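Local coordinates for thiamine-binding periplasmic protein (Escherichia coli, PDB 2QRY) that binds thiamine, thiamine phosphate and thiamine diphosphate in the periplasm as the solute-binding component of the ThiBPQ ABC importer, at residues 43-53 with 261-269. Numbering follows the deposited sequence.
Sequences VKKAFEADCNC and LAQKFLQFM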
loop_
_atom_site.group_PDB
_atom_site.type_symbol
_atom_site.label_atom_id
_atom_site.label_comp_id
_atom_site.label_asym_id
_atom_site.label_seq_id
_atom_site.Cartn_x
_atom_site.Cartn_y
_atom_site.Cartn_z
ATOM N N VAL A 43 5.489 -2.887 16.640
ATOM C CA VAL A 43 4.732 -4.131 16.573
ATOM C C VAL A 43 5.570 -5.304 17.078
ATOM O O VAL A 43 5.072 -6.177 17.783
ATOM C CB VAL A 43 4.270 -4.429 15.128
ATOM C CG1 VAL A 43 3.885 -5.892 14.991
ATOM C CG2 VAL A 43 3.078 -3.560 14.780
ATOM N N LYS A 44 6.845 -5.313 16.714
ATOM C CA LYS A 44 7.747 -6.376 17.124
ATOM C C LYS A 44 7.798 -6.533 18.639
ATOM O O LYS A 44 7.453 -7.587 19.165
ATOM C CB LYS A 44 9.155 -6.108 16.585
ATOM C CG LYS A 44 10.212 -7.107 17.035
ATOM C CD LYS A 44 11.552 -6.777 16.395
ATOM C CE LYS A 44 12.702 -7.571 17.010
ATOM N NZ LYS A 44 12.626 -9.035 16.751
ATOM N N LYS A 45 8.220 -5.489 19.344
ATOM C CA LYS A 45 8.314 -5.574 20.794
ATOM C C LYS A 45 6.959 -5.831 21.450
ATOM O O LYS A 45 6.884 -6.472 22.498
ATOM C CB LYS A 45 8.942 -4.306 21.371
ATOM C CG LYS A 45 7.980 -3.164 21.620
ATOM C CD LYS A 45 8.656 -2.079 22.457
ATOM C CE LYS A 45 9.186 -2.648 23.777
ATOM N NZ LYS A 45 9.776 -1.606 24.662
ATOM N N ALA A 46 5.892 -5.345 20.829
ATOM C CA ALA A 46 4.553 -5.535 21.372
ATOM C C ALA A 46 4.095 -6.981 21.221
ATOM O O ALA A 46 3.316 -7.486 22.032
ATOM C CB ALA A 46 3.569 -4.601 20.680
ATOM N N PHE A 47 4.568 -7.648 20.174
ATOM C CA PHE A 47 4.190 -9.033 19.949
ATOM C C PHE A 47 5.060 -9.939 20.801
ATOM O O PHE A 47 4.563 -10.860 21.441
ATOM C CB PHE A 47 4.356 -9.406 18.476
ATOM C CG PHE A 47 3.953 -10.817 18.162
ATOM C CD1 PHE A 47 2.629 -11.225 18.302
ATOM C CD2 PHE A 47 4.897 -11.742 17.723
ATOM C CE1 PHE A 47 2.245 -12.541 18.007
ATOM C CE2 PHE A 47 4.526 -13.060 17.426
ATOM C CZ PHE A 47 3.198 -13.461 17.568
ATOM N N GLU A 48 6.363 -9.666 20.810
ATOM C CA GLU A 48 7.311 -10.467 21.575
ATOM C C GLU A 48 7.140 -10.300 23.081
ATOM O O GLU A 48 7.213 -11.277 23.825
ATOM C CB GLU A 48 8.750 -10.110 21.188
ATOM C CG GLU A 48 9.050 -10.257 19.708
ATOM C CD GLU A 48 10.507 -10.013 19.381
ATOM O OE1 GLU A 48 11.189 -9.333 20.174
ATOM O OE2 GLU A 48 10.968 -10.490 18.324
ATOM N N ALA A 49 6.925 -9.066 23.529
ATOM C CA ALA A 49 6.754 -8.803 24.954
ATOM C C ALA A 49 5.631 -9.668 25.512
ATOM O O ALA A 49 5.657 -10.067 26.678
ATOM C CB ALA A 49 6.444 -7.332 25.184
ATOM N N ASP A 50 4.653 -9.967 24.668
ATOM C CA ASP A 50 3.524 -10.785 25.080
ATOM C C ASP A 50 3.782 -12.248 24.753
ATOM O O ASP A 50 4.164 -13.032 25.623
ATOM C CB ASP A 50 2.252 -10.321 24.371
ATOM C CG ASP A 50 0.997 -10.824 25.046
ATOM O OD1 ASP A 50 0.843 -12.059 25.176
ATOM O OD2 ASP A 50 0.169 -9.980 25.450
ATOM N N CYS A 51 3.571 -12.608 23.493
ATOM C CA CYS A 51 3.777 -13.973 23.029
ATOM C C CYS A 51 5.257 -14.300 22.843
ATOM O O CYS A 51 5.886 -13.845 21.887
ATOM C CB CYS A 51 3.040 -14.183 21.711
ATOM S SG CYS A 51 3.427 -15.738 20.921
ATOM N N ASN A 52 5.800 -15.104 23.751
ATOM C CA ASN A 52 7.207 -15.498 23.713
ATOM C C ASN A 52 7.644 -16.092 22.378
ATOM O O ASN A 52 7.137 -17.132 21.949
ATOM C CB ASN A 52 7.499 -16.504 24.827
ATOM C CG ASN A 52 6.640 -17.749 24.725
ATOM O OD1 ASN A 52 5.419 -17.697 24.907
ATOM N ND2 ASN A 52 7.272 -18.881 24.424
ATOM N N CYS A 53 8.600 -15.427 21.738
ATOM C CA CYS A 53 9.143 -15.859 20.453
ATOM C C CYS A 53 9.952 -14.709 19.880
ATOM O O CYS A 53 9.935 -13.606 20.418
ATOM C CB CYS A 53 8.021 -16.194 19.468
ATOM S SG CYS A 53 7.234 -14.733 18.755
ATOM N N LEU A 261 1.933 -20.091 15.904
ATOM C CA LEU A 261 2.471 -18.747 16.101
ATOM C C LEU A 261 2.003 -17.813 14.990
ATOM O O LEU A 261 1.526 -16.710 15.253
ATOM C CB LEU A 261 3.999 -18.766 16.106
ATOM C CG LEU A 261 4.726 -18.505 17.422
ATOM C CD1 LEU A 261 6.196 -18.243 17.119
ATOM C CD2 LEU A 261 4.124 -17.307 18.134
ATOM N N ALA A 262 2.158 -18.259 13.747
ATOM C CA ALA A 262 1.756 -17.464 12.593
ATOM C C ALA A 262 0.342 -16.941 12.787
ATOM O O ALA A 262 0.047 -15.776 12.507
ATOM C CB ALA A 262 1.822 -18.309 11.319
ATOM N N GLN A 263 -0.529 -17.814 13.277
ATOM C CA GLN A 263 -1.918 -17.456 13.494
ATOM C C GLN A 263 -2.117 -16.550 14.704
ATOM O O GLN A 263 -3.050 -15.745 14.733
ATOM C CB GLN A 263 -2.748 -18.734 13.595
ATOM C CG GLN A 263 -2.557 -19.582 12.350
ATOM C CD GLN A 263 -3.349 -20.870 12.342
ATOM O OE1 GLN A 263 -3.226 -21.699 13.245
ATOM N NE2 GLN A 263 -4.162 -21.054 11.303
ATOM N N LYS A 264 -1.242 -16.670 15.695
ATOM C CA LYS A 264 -1.352 -15.814 16.864
ATOM C C LYS A 264 -0.894 -14.422 16.450
ATOM O O LYS A 264 -1.323 -13.417 17.014
ATOM C CB LYS A 264 -0.499 -16.345 18.023
ATOM C CG LYS A 264 -0.970 -17.694 18.551
ATOM C CD LYS A 264 -0.723 -17.855 20.042
ATOM C CE LYS A 264 0.756 -17.939 20.385
ATOM N NZ LYS A 264 0.951 -18.153 21.856
ATOM N N PHE A 265 -0.023 -14.368 15.448
ATOM C CA PHE A 265 0.461 -13.085 14.959
ATOM C C PHE A 265 -0.619 -12.397 14.135
ATOM O O PHE A 265 -0.779 -11.181 14.205
ATOM C CB PHE A 265 1.721 -13.263 14.114
ATOM C CG PHE A 265 2.206 -11.986 13.495
ATOM C CD1 PHE A 265 1.783 -11.609 12.225
ATOM C CD2 PHE A 265 3.038 -11.131 14.207
ATOM C CE1 PHE A 265 2.181 -10.401 11.678
ATOM C CE2 PHE A 265 3.440 -9.919 13.671
ATOM C CZ PHE A 265 3.011 -9.552 12.403
ATOM N N LEU A 266 -1.362 -13.180 13.359
ATOM C CA LEU A 266 -2.429 -12.635 12.529
ATOM C C LEU A 266 -3.591 -12.100 13.371
ATOM O O LEU A 266 -4.185 -11.077 13.035
ATOM C CB LEU A 266 -2.933 -13.698 11.546
ATOM C CG LEU A 266 -1.926 -14.121 10.463
ATOM C CD1 LEU A 266 -2.509 -15.240 9.612
ATOM C CD2 LEU A 266 -1.563 -12.922 9.591
ATOM N N GLN A 267 -3.908 -12.788 14.466
ATOM C CA GLN A 267 -4.997 -12.356 15.341
ATOM C C GLN A 267 -4.565 -11.103 16.088
ATOM O O GLN A 267 -5.320 -10.143 16.208
ATOM C CB GLN A 267 -5.345 -13.455 16.351
ATOM C CG GLN A 267 -6.538 -13.137 17.256
ATOM C CD GLN A 267 -7.862 -13.108 16.506
ATOM O OE1 GLN A 267 -8.255 -14.091 15.870
ATOM N NE2 GLN A 267 -8.561 -11.978 16.584
ATOM N N PHE A 268 -3.336 -11.132 16.588
ATOM C CA PHE A 268 -2.764 -10.018 17.328
ATOM C C PHE A 268 -2.630 -8.787 16.439
ATOM O O PHE A 268 -2.588 -7.651 16.915
ATOM C CB PHE A 268 -1.399 -10.440 17.884
ATOM C CG PHE A 268 -0.479 -9.299 18.185
ATOM C CD1 PHE A 268 0.410 -8.835 17.218
ATOM C CD2 PHE A 268 -0.503 -8.678 19.428
ATOM C CE1 PHE A 268 1.264 -7.767 17.488
ATOM C CE2 PHE A 268 0.346 -7.607 19.710
ATOM C CZ PHE A 268 1.230 -7.152 18.739
HETATM N N MSE A 269 -2.577 -9.026 15.138
HETATM C CA MSE A 269 -2.438 -7.956 14.169
HETATM C C MSE A 269 -3.675 -7.058 14.136
HETATM O O MSE A 269 -3.557 -5.834 14.114
HETATM C CB MSE A 269 -2.173 -8.560 12.792
HETATM C CG MSE A 269 -1.771 -7.565 11.737
HETATM SE SE MSE A 269 -1.195 -8.488 10.150
HETATM C CE MSE A 269 -2.916 -9.096 9.504
#
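Phe47 drives its ring as a knob into a hole formed by Leu261, Lys264, Phe265 and Phe268. With chi1 at -179°, CG trans to the main-chain nitrogen, the ring is carried into helix 261-269, CE1 reaching 3.6 Å from Phe265 CA. Phe265 turns an edge onto one face of that ring in a T-shaped pair, CD2 standing over its centre with the planes at 83°; the opposite face carries Cys51 CB. Phe268 meets Phe47 obliquely, CD1 to CD1 at 3.4 Å, while its far rim reaches Ala46, CB of the alanine lying 4.0 Å from CZ. With an alanine at Phe47 the hole is likely to lose its filling and the edge of Phe265 the face it rests on. Beyond the aromatic cluster, toward the start of segment 261-269, Leu261 forks: CD2 packs against Cys51 SG and CD1 against Cys53 CB (3.6 Å). Lys264, bent at chi2 and chi3, brings CE to 3.5 Å from the same Cys51 SG. Segments 43-48 and 261-269 cross at 117°, the cluster joining two helices some 200 residues apart in this solute-binding protein. Phe265 also rests on Leu83 of strand 81-86, Leu266 on strand 243-252, and Val43 and Phe268 both meet Phe274 of helix 272-275.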